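PDB 6JMB: ofchtiv-allosamidin from Ostrinia furnacalis, which probably hydrolyses the beta-1,4 linkages of chitin as a family 18 glycoside hydrolase, and is inhibited by allosamidin, here bound in its substrate cleft. Local coordinates for residues R102-F105 with I106-L110; D322-E325 with S326-K330; V331-A334 with N335-L339. One frame throughout, in Å; residues are numbered along the deposited sequence.

Interaction 1 of 3, residues R102-F105 with I106-L110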
# COMPACT_ATOMS: atom_id res chain seq x y z
N ARG A 102 -8.10 11.00 -21.81
CA ARG A 102 -7.43 9.71 -21.67
C ARG A 102 -6.21 9.63 -22.58
O ARG A 102 -5.14 9.17 -22.17
CB ARG A 102 -8.40 8.57 -22.00
CG ARG A 102 -9.51 8.39 -20.99
CD ARG A 102 -10.16 7.02 -21.12
NE ARG A 102 -10.66 6.74 -22.47
CZ ARG A 102 -11.91 6.93 -22.86
NH1 ARG A 102 -12.82 7.41 -22.02
NH2 ARG A 102 -12.27 6.63 -24.10
N GLN A 103 -6.36 10.05 -23.84
CA GLN A 103 -5.24 10.01 -24.76
C GLN A 103 -4.11 10.91 -24.28
O GLN A 103 -2.93 10.53 -24.35
CB GLN A 103 -5.71 10.44 -26.16
CG GLN A 103 -4.60 10.45 -27.20
CD GLN A 103 -5.10 10.91 -28.56
OE1 GLN A 103 -5.29 12.10 -28.79
NE2 GLN A 103 -5.31 9.96 -29.46
N ASN A 104 -4.45 12.09 -23.77
CA ASN A 104 -3.43 12.98 -23.21
C ASN A 104 -2.72 12.33 -22.03
O ASN A 104 -1.50 12.45 -21.89
CB ASN A 104 -4.06 14.32 -22.81
CG ASN A 104 -3.03 15.35 -22.38
OD1 ASN A 104 -2.03 15.57 -23.07
ND2 ASN A 104 -3.27 15.98 -21.24
N PHE A 105 -3.47 11.62 -21.18
CA PHE A 105 -2.82 10.95 -20.06
C PHE A 105 -1.89 9.84 -20.54
O PHE A 105 -0.77 9.69 -20.03
CB PHE A 105 -3.82 10.38 -19.06
CG PHE A 105 -3.15 9.63 -17.96
CD1 PHE A 105 -2.39 10.31 -17.03
CD2 PHE A 105 -3.18 8.24 -17.92
CE1 PHE A 105 -1.71 9.63 -16.03
CE2 PHE A 105 -2.51 7.55 -16.93
CZ PHE A 105 -1.77 8.25 -15.98
N ILE A 106 -2.35 9.04 -21.49
CA ILE A 106 -1.51 7.96 -22.01
C ILE A 106 -0.21 8.52 -22.57
O ILE A 106 0.88 8.02 -22.27
CB ILE A 106 -2.28 7.13 -23.05
CG1 ILE A 106 -3.44 6.40 -22.37
CG2 ILE A 106 -1.34 6.16 -23.75
CD1 ILE A 106 -4.49 5.88 -23.33
N GLN A 107 -0.30 9.60 -23.36
CA GLN A 107 0.90 10.15 -23.99
C GLN A 107 1.82 10.84 -22.99
O GLN A 107 3.04 10.69 -23.07
CB GLN A 107 0.51 11.08 -25.14
CG GLN A 107 -0.16 10.37 -26.31
CD GLN A 107 0.65 9.19 -26.83
OE1 GLN A 107 0.12 8.09 -27.00
NE2 GLN A 107 1.93 9.42 -27.08
N THR A 108 1.26 11.62 -22.06
CA THR A 108 2.13 12.34 -21.12
C THR A 108 2.73 11.40 -20.07
O THR A 108 3.88 11.58 -19.67
CB THR A 108 1.41 13.51 -20.46
OG1 THR A 108 0.23 13.06 -19.79
CG2 THR A 108 1.04 14.57 -21.49
N SER A 109 1.96 10.41 -19.61
CA SER A 109 2.55 9.43 -18.70
C SER A 109 3.62 8.60 -19.40
O SER A 109 4.68 8.33 -18.82
CB SER A 109 1.47 8.55 -18.06
OG SER A 109 0.89 7.67 -19.00
N LEU A 110 3.37 8.21 -20.65
CA LEU A 110 4.38 7.49 -21.41
C LEU A 110 5.65 8.31 -21.56
O LEU A 110 6.77 7.78 -21.45
CB LEU A 110 3.83 7.10 -22.78
CG LEU A 110 4.80 6.45 -23.76
CD1 LEU A 110 5.24 5.10 -23.24
CD2 LEU A 110 4.13 6.30 -25.12

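Interaction 2 of 3, residues D322-E325 with S326-K330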
# COMPACT_ATOMS: atom_id res chain seq x y z
N ASP A 322 2.19 -4.17 12.74
CA ASP A 322 2.61 -5.47 12.25
C ASP A 322 4.10 -5.64 12.48
O ASP A 322 4.87 -4.69 12.31
CB ASP A 322 2.25 -5.63 10.76
CG ASP A 322 0.84 -6.15 10.57
OD1 ASP A 322 0.65 -7.38 10.65
OD2 ASP A 322 -0.10 -5.33 10.36
N ASN A 323 4.49 -6.84 12.90
CA ASN A 323 5.88 -7.15 13.24
C ASN A 323 6.34 -8.35 12.42
O ASN A 323 5.65 -8.81 11.51
CB ASN A 323 6.03 -7.34 14.75
CG ASN A 323 5.16 -8.45 15.31
OD1 ASN A 323 4.59 -9.26 14.57
ND2 ASN A 323 5.06 -8.51 16.64
N VAL A 324 7.52 -8.88 12.75
CA VAL A 324 8.06 -10.00 11.98
C VAL A 324 7.13 -11.21 12.06
O VAL A 324 6.87 -11.88 11.06
CB VAL A 324 9.49 -10.34 12.45
CG1 VAL A 324 9.91 -11.74 11.98
CG2 VAL A 324 10.46 -9.27 11.96
N GLU A 325 6.58 -11.47 13.25
CA GLU A 325 5.71 -12.63 13.43
C GLU A 325 4.41 -12.49 12.65
O GLU A 325 3.97 -13.43 11.99
CB GLU A 325 5.45 -12.84 14.92
CG GLU A 325 6.74 -12.90 15.75
CD GLU A 325 7.10 -11.58 16.43
OE1 GLU A 325 7.66 -10.67 15.77
OE2 GLU A 325 6.83 -11.45 17.64
N SER A 326 3.78 -11.31 12.69
CA SER A 326 2.54 -11.15 11.95
C SER A 326 2.78 -11.07 10.45
O SER A 326 1.95 -11.55 9.66
CB SER A 326 1.74 -9.94 12.45
OG SER A 326 2.38 -8.71 12.12
N MET A 327 3.91 -10.50 10.03
CA MET A 327 4.28 -10.52 8.62
C MET A 327 4.47 -11.95 8.13
O MET A 327 4.04 -12.30 7.03
CB MET A 327 5.56 -9.70 8.42
CG MET A 327 5.85 -9.30 6.99
SD MET A 327 4.52 -8.30 6.27
CE MET A 327 4.61 -6.81 7.25
N THR A 328 5.09 -12.80 8.96
CA THR A 328 5.25 -14.20 8.61
C THR A 328 3.90 -14.87 8.37
O THR A 328 3.70 -15.58 7.38
CB THR A 328 6.04 -14.93 9.70
OG1 THR A 328 7.36 -14.37 9.78
CG2 THR A 328 6.17 -16.43 9.37
N ALA A 329 2.94 -14.63 9.27
CA ALA A 329 1.61 -15.20 9.11
C ALA A 329 0.95 -14.71 7.82
O ALA A 329 0.28 -15.48 7.13
CB ALA A 329 0.73 -14.88 10.33
N LYS A 330 1.14 -13.43 7.49
CA LYS A 330 0.55 -12.89 6.27
C LYS A 330 1.14 -13.55 5.02
O LYS A 330 0.40 -13.89 4.09
CB LYS A 330 0.77 -11.37 6.23
CG LYS A 330 -0.24 -10.58 7.06
CD LYS A 330 0.18 -9.13 7.27
CE LYS A 330 -0.94 -8.28 7.87
NZ LYS A 330 -1.24 -8.65 9.29

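Interaction 3 of 3, residues V331-A334 with N335-L339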
# COMPACT_ATOMS: atom_id res chain seq x y z
N VAL A 331 2.46 -13.73 4.99
CA VAL A 331 3.07 -14.31 3.79
C VAL A 331 2.74 -15.80 3.69
O VAL A 331 2.55 -16.33 2.59
CB VAL A 331 4.58 -14.01 3.74
CG1 VAL A 331 5.18 -14.55 2.44
CG2 VAL A 331 4.82 -12.51 3.83
N GLU A 332 2.65 -16.48 4.83
CA GLU A 332 2.22 -17.88 4.81
C GLU A 332 0.80 -18.01 4.27
O GLU A 332 0.50 -18.93 3.50
CB GLU A 332 2.35 -18.49 6.21
CG GLU A 332 3.80 -18.76 6.58
CD GLU A 332 4.01 -19.16 8.03
OE1 GLU A 332 3.07 -19.01 8.84
OE2 GLU A 332 5.12 -19.64 8.34
N TYR A 333 -0.08 -17.08 4.63
CA TYR A 333 -1.43 -17.05 4.07
C TYR A 333 -1.38 -16.88 2.55
O TYR A 333 -2.05 -17.60 1.81
CB TYR A 333 -2.24 -15.93 4.73
CG TYR A 333 -3.62 -15.76 4.14
CD1 TYR A 333 -3.83 -14.93 3.04
CD2 TYR A 333 -4.70 -16.45 4.65
CE1 TYR A 333 -5.08 -14.79 2.48
CE2 TYR A 333 -5.97 -16.32 4.10
CZ TYR A 333 -6.14 -15.48 3.01
OH TYR A 333 -7.39 -15.34 2.43
N ALA A 334 -0.58 -15.92 2.08
CA ALA A 334 -0.46 -15.69 0.64
C ALA A 334 0.07 -16.94 -0.06
O ALA A 334 -0.42 -17.31 -1.14
CB ALA A 334 0.45 -14.49 0.38
N ASN A 335 1.08 -17.59 0.52
CA ASN A 335 1.59 -18.83 -0.06
C ASN A 335 0.50 -19.89 -0.13
O ASN A 335 0.41 -20.62 -1.13
CB ASN A 335 2.76 -19.36 0.79
CG ASN A 335 4.05 -18.60 0.56
OD1 ASN A 335 4.20 -17.89 -0.44
ND2 ASN A 335 5.00 -18.77 1.47
N SER A 336 -0.33 -19.99 0.91
CA SER A 336 -1.34 -21.04 0.95
C SER A 336 -2.38 -20.88 -0.15
O SER A 336 -2.97 -21.87 -0.59
CB SER A 336 -2.00 -21.11 2.33
OG SER A 336 -2.88 -20.02 2.53
N PHE A 337 -2.60 -19.66 -0.63
CA PHE A 337 -3.53 -19.43 -1.73
C PHE A 337 -2.83 -19.19 -3.06
O PHE A 337 -3.48 -18.76 -4.02
CB PHE A 337 -4.51 -18.32 -1.37
CG PHE A 337 -5.57 -18.76 -0.41
CD1 PHE A 337 -6.66 -19.49 -0.85
CD2 PHE A 337 -5.45 -18.50 0.95
CE1 PHE A 337 -7.63 -19.93 0.03
CE2 PHE A 337 -6.42 -18.94 1.84
CZ PHE A 337 -7.51 -19.65 1.38
N ASN A 338 -1.53 -19.48 -3.14
CA ASN A 338 -0.79 -19.38 -4.40
C ASN A 338 -0.89 -17.98 -5.00
O ASN A 338 -0.97 -17.81 -6.21
CB ASN A 338 -1.21 -20.45 -5.41
CG ASN A 338 -0.22 -20.62 -6.54
OD1 ASN A 338 0.99 -20.48 -6.34
ND2 ASN A 338 -0.72 -20.90 -7.73
N LEU A 339 -0.89 -16.97 -4.14
CA LEU A 339 -0.96 -15.60 -4.65
C LEU A 339 0.35 -15.24 -5.34
O LEU A 339 1.41 -15.81 -5.08
CB LEU A 339 -1.25 -14.63 -3.51
CG LEU A 339 -2.53 -14.89 -2.71
CD1 LEU A 339 -2.78 -13.75 -1.72
CD2 LEU A 339 -3.72 -15.09 -3.64

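Interaction 1 of 3, residues R102-F105 with I106-L110
T108 and S109 each turn their hydroxyl back to the carbonyl oxygen of the residue four places earlier, so two neighbouring carbonyl oxygens of helix 99-116 in the family 18 TIM barrel are each gripped twice. T108 OG1 donates to N104 O at 2.8 Å, while T108 N reaches the same oxygen in the regular i to i+4 bond, the two donors arriving from opposite faces of the carbonyl plane. One residue on, F105 O is shared in the same way by S109 OG, at 2.8 Å, and S109 N. Both hydroxyls can bend back because OG1 and OG lie between the backbone N and the carbonyl carbon (chi1 57° for T108, and similar for S109). The T108 hydroxyl is also bonded to A49 N, and N104 ND2 is bonded to T48 OG1 and E46 O, so this face of the helix is tied to the chain at residues 46-49. Within the helix, N104 OD1 lies 3.6 Å from T108 CG2, a polar atom against a methyl. R102 turns its guanidinium away from the following turn, into a salt bridge with E149 of helix 138-154 and a bond to A96 O. I106 faces that same helix, its side chain touching E149 and E153, and its CD1 folds back to 3.5 Å from R102 O. The buried F105 side chain extends from the helix with CG opposite the backbone N (chi1 177°), which brings its ring alongside the next turn. There S109 makes a CH-pi contact over one face of the phenyl group: its CB stands 3.8 Å above the F105 ring plane, displaced toward the rim and 21° off the normal.

Interaction 2 of 3, residues D322-E325 with S326-K330
D322 and K330 meet nearly at right angles across the start of helix 324-336, with the S326 hydroxyl linking the carboxylate to the backbone at N323; beside this salt bridge N323 and S326 form a capping box. D322 OD1 is the shared acceptor. K330 NZ comes to its syn side at 2.7 Å and S326 OG to its anti side at 2.6 Å, from opposite faces of the carboxylate and each about 25° out of its plane. The lysine chain runs extended back along the first turn and bends at its last torsion (chi4 69°), which swings NZ onto the carboxylate; a further bond from NZ to A207 O gives the buried ammonium a second partner. Two donors on one carboxylate oxygen, one of them charged, would probably stabilise D322 as the anion. S326 OG plays both roles, giving its proton to D322 and accepting from N323 N at 2.9 Å. In the reciprocal half of the box, N323 OD1 takes the hydrogen of S326 N almost head-on, at 2.9 Å with an N-H...O angle of 165°, and so satisfies an amide of the first turn. D322 and K330 also pack on V309 of strand 309-314, whereas M327 touches V247 and F249 of strand 243-256 and I367 of helix 362-373. T328, whose side chain also touches T366 of that helix, adds its hydroxyl to its own amide at V324 O, one from each face of the carbonyl plane, with T328 OG1 at 2.8 Å.

Interaction 3 of 3, residues V331-A334 with N335-L339
The i to i+4 bonds of helix 324-336 run on from N335 N to V331 O and S336 N to E332 O to a longer one, F337 N to Y333 O at 3.2 Å, although the backbone at F337 has already left helical geometry. That last carbonyl oxygen, Y333 O, is also bonded by the S336 hydroxyl, with OG 2.7 Å away, where a chi1 of 73° turns it back over the preceding turn. F337 lays one side of its ring over the tyrosine: CD2 sits 3.7 Å above the Y333 ring plane, offset toward the rim, and F337 CE2 comes to 3.5 Å from Y333 CE2. The two planes are inclined at 48° with centroids 5.0 Å apart, an oblique pairing. Beyond F337 the chain closes a Schellman motif, with N338 at positive phi as its C-prime residue: L339 N returns to A334 O at 3.1 Å, and N338 N to N335 O. The reversal carries L339 back against the helix it has just left, its CD1 3.9 Å from A334 CB, while the same side chain packs on V230 of helix 226-235 and on L243 and M245 of strand 243-256. It thus joins the helix end to a barrel strand. Y333 extends toward helix 226-235, where its OH is hydrogen-bonded to N227 OD1 and Q231 NE2, which fixes the far end of the ring that F337 covers. On another side of the helix, the amide of N335 faces helix 362-373 and the chain end beyond it, where N335 ND2 bonds to V370 O and S375 O.

In the fold
Interactions 2 and 3 occupy the two ends of one helix, 324-336, with centres about 13 Å apart, whereas interaction 1 lies within helix 99-116, its centre about 39 Å from that of interaction 2. All three are partly buried, and their chemistry follows their place. Hydroxyls share backbone carbonyls with amides in all three; interaction 1 has two such pairs, interaction 2 adds a capping box and a buried salt bridge, and interaction 3 a Schellman motif and an aromatic pair. Helix 362-373 and strand 243-256 flank both 2 and 3, while helix 138-154 flanks 1. None belongs to the inhibitor pocket, although the side chains of F105 and D322 are about 13 and 12 Å from bound allosamizoline.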